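PDB 1FBN: MJ fibrillarin homologue from Methanocaldococcus jannaschii, which probably methylates ribose 2'-hydroxyls of rRNA and tRNA, using S-adenosyl-L-methionine, at sites chosen by a guide RNA within box C/D ribonucleoprotein particles. Local coordinates for residues E2-Y14 and D17-S29. Residues are numbered along the deposited sequence; the frame is centred on the assembly and turned at random.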
# COMPACT_ATOMS: atom_id res chain seq x y z
N GLU A 2 -4.17 -11.26 -30.23
CA GLU A 2 -3.81 -9.86 -30.46
C GLU A 2 -2.42 -9.64 -29.87
O GLU A 2 -1.91 -10.48 -29.12
CB GLU A 2 -4.82 -8.93 -29.78
CG GLU A 2 -6.22 -8.99 -30.36
CD GLU A 2 -6.26 -8.54 -31.82
OE1 GLU A 2 -5.90 -7.38 -32.09
OE2 GLU A 2 -6.65 -9.35 -32.69
N ASP A 3 -1.80 -8.51 -30.22
CA ASP A 3 -0.47 -8.18 -29.69
C ASP A 3 -0.55 -8.00 -28.17
O ASP A 3 -1.50 -7.40 -27.66
CB ASP A 3 0.07 -6.89 -30.32
CG ASP A 3 0.59 -7.10 -31.75
OD1 ASP A 3 0.64 -8.25 -32.22
OD2 ASP A 3 0.96 -6.09 -32.39
N ILE A 4 0.43 -8.55 -27.47
CA ILE A 4 0.50 -8.44 -26.02
C ILE A 4 1.67 -7.51 -25.70
O ILE A 4 2.70 -7.54 -26.38
CB ILE A 4 0.73 -9.81 -25.34
CG1 ILE A 4 -0.48 -10.72 -25.59
CG2 ILE A 4 0.98 -9.65 -23.85
CD1 ILE A 4 -0.33 -12.11 -25.02
N LYS A 5 1.52 -6.69 -24.67
CA LYS A 5 2.57 -5.77 -24.29
C LYS A 5 2.65 -5.57 -22.78
O LYS A 5 1.66 -5.22 -22.13
CB LYS A 5 2.34 -4.41 -24.97
CG LYS A 5 3.50 -3.43 -24.82
CD LYS A 5 3.13 -2.07 -25.39
CE LYS A 5 4.36 -1.19 -25.63
NZ LYS A 5 5.14 -0.98 -24.39
N ILE A 6 3.83 -5.83 -22.22
CA ILE A 6 4.07 -5.65 -20.79
C ILE A 6 5.15 -4.58 -20.67
O ILE A 6 6.31 -4.81 -21.03
CB ILE A 6 4.56 -6.95 -20.10
CG1 ILE A 6 3.48 -8.03 -20.18
CG2 ILE A 6 4.90 -6.66 -18.64
CD1 ILE A 6 3.83 -9.30 -19.43
N LYS A 7 4.77 -3.39 -20.21
CA LYS A 7 5.74 -2.31 -20.06
C LYS A 7 5.81 -1.79 -18.64
O LYS A 7 4.81 -1.77 -17.91
CB LYS A 7 5.46 -1.15 -21.03
CG LYS A 7 4.31 -0.23 -20.68
CD LYS A 7 4.55 1.15 -21.31
CE LYS A 7 3.45 2.16 -20.99
NZ LYS A 7 2.27 2.00 -21.88
N GLU A 8 7.00 -1.37 -18.25
CA GLU A 8 7.22 -0.85 -16.91
C GLU A 8 6.62 0.54 -16.75
O GLU A 8 6.76 1.40 -17.62
CB GLU A 8 8.72 -0.79 -16.61
CG GLU A 8 9.05 -0.19 -15.25
CD GLU A 8 10.53 -0.22 -14.93
OE1 GLU A 8 11.35 -0.50 -15.84
OE2 GLU A 8 10.88 0.03 -13.76
N ILE A 9 5.89 0.71 -15.65
CA ILE A 9 5.30 2.00 -15.29
C ILE A 9 5.86 2.33 -13.92
O ILE A 9 6.31 1.42 -13.21
CB ILE A 9 3.75 1.95 -15.25
CG1 ILE A 9 3.26 0.78 -14.39
CG2 ILE A 9 3.19 1.87 -16.67
CD1 ILE A 9 1.75 0.73 -14.24
N PHE A 10 5.90 3.61 -13.56
CA PHE A 10 6.45 4.04 -12.28
C PHE A 10 7.85 3.43 -12.15
O PHE A 10 8.70 3.67 -13.00
CB PHE A 10 5.54 3.61 -11.12
CG PHE A 10 4.16 4.19 -11.18
CD1 PHE A 10 3.96 5.57 -11.14
CD2 PHE A 10 3.04 3.37 -11.28
CE1 PHE A 10 2.68 6.12 -11.19
CE2 PHE A 10 1.75 3.91 -11.33
CZ PHE A 10 1.57 5.29 -11.29
N GLU A 11 8.09 2.66 -11.10
CA GLU A 11 9.38 1.99 -10.93
C GLU A 11 9.15 0.57 -10.43
O GLU A 11 8.64 0.36 -9.33
CB GLU A 11 10.31 2.75 -9.97
CG GLU A 11 11.69 2.10 -9.87
CD GLU A 11 12.68 2.87 -9.02
OE1 GLU A 11 12.99 4.03 -9.37
OE2 GLU A 11 13.17 2.31 -8.02
N ASN A 12 9.49 -0.40 -11.28
CA ASN A 12 9.34 -1.81 -10.97
C ASN A 12 7.88 -2.28 -10.82
O ASN A 12 7.57 -3.17 -10.04
CB ASN A 12 10.17 -2.19 -9.73
CG ASN A 12 10.60 -3.66 -9.73
OD1 ASN A 12 11.04 -4.19 -8.71
ND2 ASN A 12 10.48 -4.32 -10.88
N ILE A 13 6.98 -1.62 -11.56
CA ILE A 13 5.57 -1.97 -11.61
C ILE A 13 5.32 -2.16 -13.11
O ILE A 13 5.94 -1.48 -13.93
CB ILE A 13 4.64 -0.86 -11.04
CG1 ILE A 13 4.94 -0.64 -9.56
CG2 ILE A 13 3.18 -1.27 -11.19
CD1 ILE A 13 4.07 0.40 -8.93
N TYR A 14 4.44 -3.08 -13.48
CA TYR A 14 4.23 -3.35 -14.90
C TYR A 14 2.80 -3.28 -15.40
O TYR A 14 1.87 -3.78 -14.76
CB TYR A 14 4.86 -4.70 -15.27
CG TYR A 14 6.32 -4.76 -14.89
CD1 TYR A 14 6.70 -5.15 -13.60
CD2 TYR A 14 7.30 -4.30 -15.75
CE1 TYR A 14 8.02 -5.04 -13.18
CE2 TYR A 14 8.63 -4.19 -15.34
CZ TYR A 14 8.98 -4.56 -14.05
OH TYR A 14 10.27 -4.42 -13.62
N ASP A 17 -1.01 -5.27 -21.08
CA ASP A 17 -2.02 -5.06 -22.12
C ASP A 17 -2.13 -6.33 -22.96
O ASP A 17 -1.25 -6.64 -23.78
CB ASP A 17 -1.66 -3.85 -22.99
CG ASP A 17 -2.65 -3.63 -24.14
OD1 ASP A 17 -3.88 -3.75 -23.93
OD2 ASP A 17 -2.19 -3.33 -25.26
N LEU A 18 -3.20 -7.10 -22.73
CA LEU A 18 -3.43 -8.34 -23.46
C LEU A 18 -4.13 -8.07 -24.80
O LEU A 18 -4.38 -9.00 -25.57
CB LEU A 18 -4.26 -9.31 -22.61
CG LEU A 18 -3.64 -9.74 -21.28
CD1 LEU A 18 -4.55 -10.74 -20.59
CD2 LEU A 18 -2.26 -10.35 -21.50
N GLY A 19 -4.44 -6.80 -25.06
CA GLY A 19 -5.09 -6.42 -26.30
C GLY A 19 -6.61 -6.53 -26.32
O GLY A 19 -7.21 -6.58 -27.40
N ASP A 20 -7.22 -6.56 -25.15
CA ASP A 20 -8.68 -6.68 -25.04
C ASP A 20 -9.35 -5.42 -24.48
O ASP A 20 -10.54 -5.44 -24.16
CB ASP A 20 -9.06 -7.91 -24.21
CG ASP A 20 -8.50 -7.87 -22.78
OD1 ASP A 20 -7.70 -6.97 -22.44
OD2 ASP A 20 -8.88 -8.76 -21.99
N GLY A 21 -8.58 -4.35 -24.36
CA GLY A 21 -9.11 -3.10 -23.84
C GLY A 21 -9.15 -2.96 -22.32
O GLY A 21 -9.38 -1.87 -21.81
N LEU A 22 -8.91 -4.06 -21.60
CA LEU A 22 -8.93 -4.02 -20.13
C LEU A 22 -7.59 -3.61 -19.54
O LEU A 22 -6.53 -4.06 -19.99
CB LEU A 22 -9.34 -5.38 -19.57
CG LEU A 22 -10.60 -6.00 -20.19
CD1 LEU A 22 -10.93 -7.30 -19.48
CD2 LEU A 22 -11.77 -5.03 -20.10
N LYS A 23 -7.63 -2.75 -18.54
CA LYS A 23 -6.42 -2.30 -17.88
C LYS A 23 -5.99 -3.35 -16.87
O LYS A 23 -6.80 -3.86 -16.10
CB LYS A 23 -6.66 -0.95 -17.18
CG LYS A 23 -7.03 0.17 -18.14
CD LYS A 23 -7.20 1.51 -17.43
CE LYS A 23 -7.52 2.63 -18.43
NZ LYS A 23 -7.70 3.97 -17.78
N ARG A 24 -4.71 -3.70 -16.91
CA ARG A 24 -4.15 -4.70 -16.00
C ARG A 24 -2.73 -4.32 -15.58
O ARG A 24 -1.99 -3.72 -16.35
CB ARG A 24 -4.13 -6.06 -16.69
CG ARG A 24 -5.23 -6.99 -16.23
CD ARG A 24 -5.21 -8.27 -17.02
NE ARG A 24 -5.95 -8.12 -18.26
CZ ARG A 24 -7.04 -8.81 -18.57
NH1 ARG A 24 -7.51 -9.71 -17.72
NH2 ARG A 24 -7.66 -8.59 -19.71
N ILE A 25 -2.38 -4.65 -14.34
CA ILE A 25 -1.04 -4.36 -13.83
C ILE A 25 -0.47 -5.56 -13.10
O ILE A 25 -1.20 -6.45 -12.66
CB ILE A 25 -1.00 -3.14 -12.87
CG1 ILE A 25 -1.89 -3.39 -11.65
CG2 ILE A 25 -1.36 -1.85 -13.62
CD1 ILE A 25 -1.78 -2.31 -10.60
N ALA A 26 0.85 -5.57 -12.93
CA ALA A 26 1.52 -6.68 -12.27
C ALA A 26 2.85 -6.26 -11.67
O ALA A 26 3.33 -5.15 -11.90
CB ALA A 26 1.73 -7.83 -13.26
N THR A 27 3.41 -7.14 -10.84
CA THR A 27 4.71 -6.91 -10.24
C THR A 27 5.59 -8.12 -10.59
O THR A 27 5.07 -9.20 -10.91
CB THR A 27 4.65 -6.71 -8.70
OG1 THR A 27 3.95 -7.81 -8.10
CG2 THR A 27 3.94 -5.41 -8.35
N LYS A 28 6.90 -7.91 -10.61
CA LYS A 28 7.85 -8.97 -10.90
C LYS A 28 8.11 -9.72 -9.59
O LYS A 28 8.72 -9.18 -8.66
CB LYS A 28 9.13 -8.36 -11.46
CG LYS A 28 10.10 -9.35 -12.04
CD LYS A 28 11.29 -8.62 -12.65
CE LYS A 28 10.87 -7.79 -13.85
NZ LYS A 28 12.04 -7.09 -14.45
N SER A 29 7.61 -10.96 -9.51
CA SER A 29 7.75 -11.79 -8.31
C SER A 29 9.17 -12.02 -7.79
O SER A 29 10.08 -12.31 -8.57
CB SER A 29 7.07 -13.15 -8.56
OG SER A 29 7.17 -14.00 -7.43
O HOH W 1 -2.24 -4.73 -28.03
O HOH W 2 7.90 -5.75 -9.12
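Tyr14 and Ala26 form an antiparallel hydrogen-bonded pair, Tyr14 N to Ala26 O and Ala26 N to Tyr14 O both at 2.8 Å, and Lys5 pairs with Asp17 in the same way. Tyr14 O also takes a close CA-H contact from Ile25 CA at 3.1 Å. With CG anti to its own carbonyl carbon (chi1 -55°), the Tyr14 ring runs along the neighbouring strand, one edge against Ala26 O and the CA of Thr27. Its far end meets Lys28, whose chain bends at chi3 (-66°) to bring CE within 3.7 Å of Tyr14 CZ; NZ gives Tyr14 OH a weak bond of 3.3 Å and also has a long, weak ion pair with Glu47. These pairings belong to the N-terminal antiparallel sheet of the fibrillarin fold, where strand 13-17 lies between 5-9 and 25-28; the Tyr14 ring also packs edge-to-face with Tyr49 of this sheet. Cutting Tyr14 back to alanine is likely to open a gap beside Thr27 and Lys28, leave Tyr49 without its aromatic mate and free the lysine end to swing. The Ile9 and Ile25 side chains cross at about a right angle, CD1 of Ile9 4.1 Å from CG2 of Ile25. Toward the chain start, the Ile4 and Leu18 side chains lie side by side, touching through CG2 and CD2, while a water donates to both Asp3 O and Asp17 OD2.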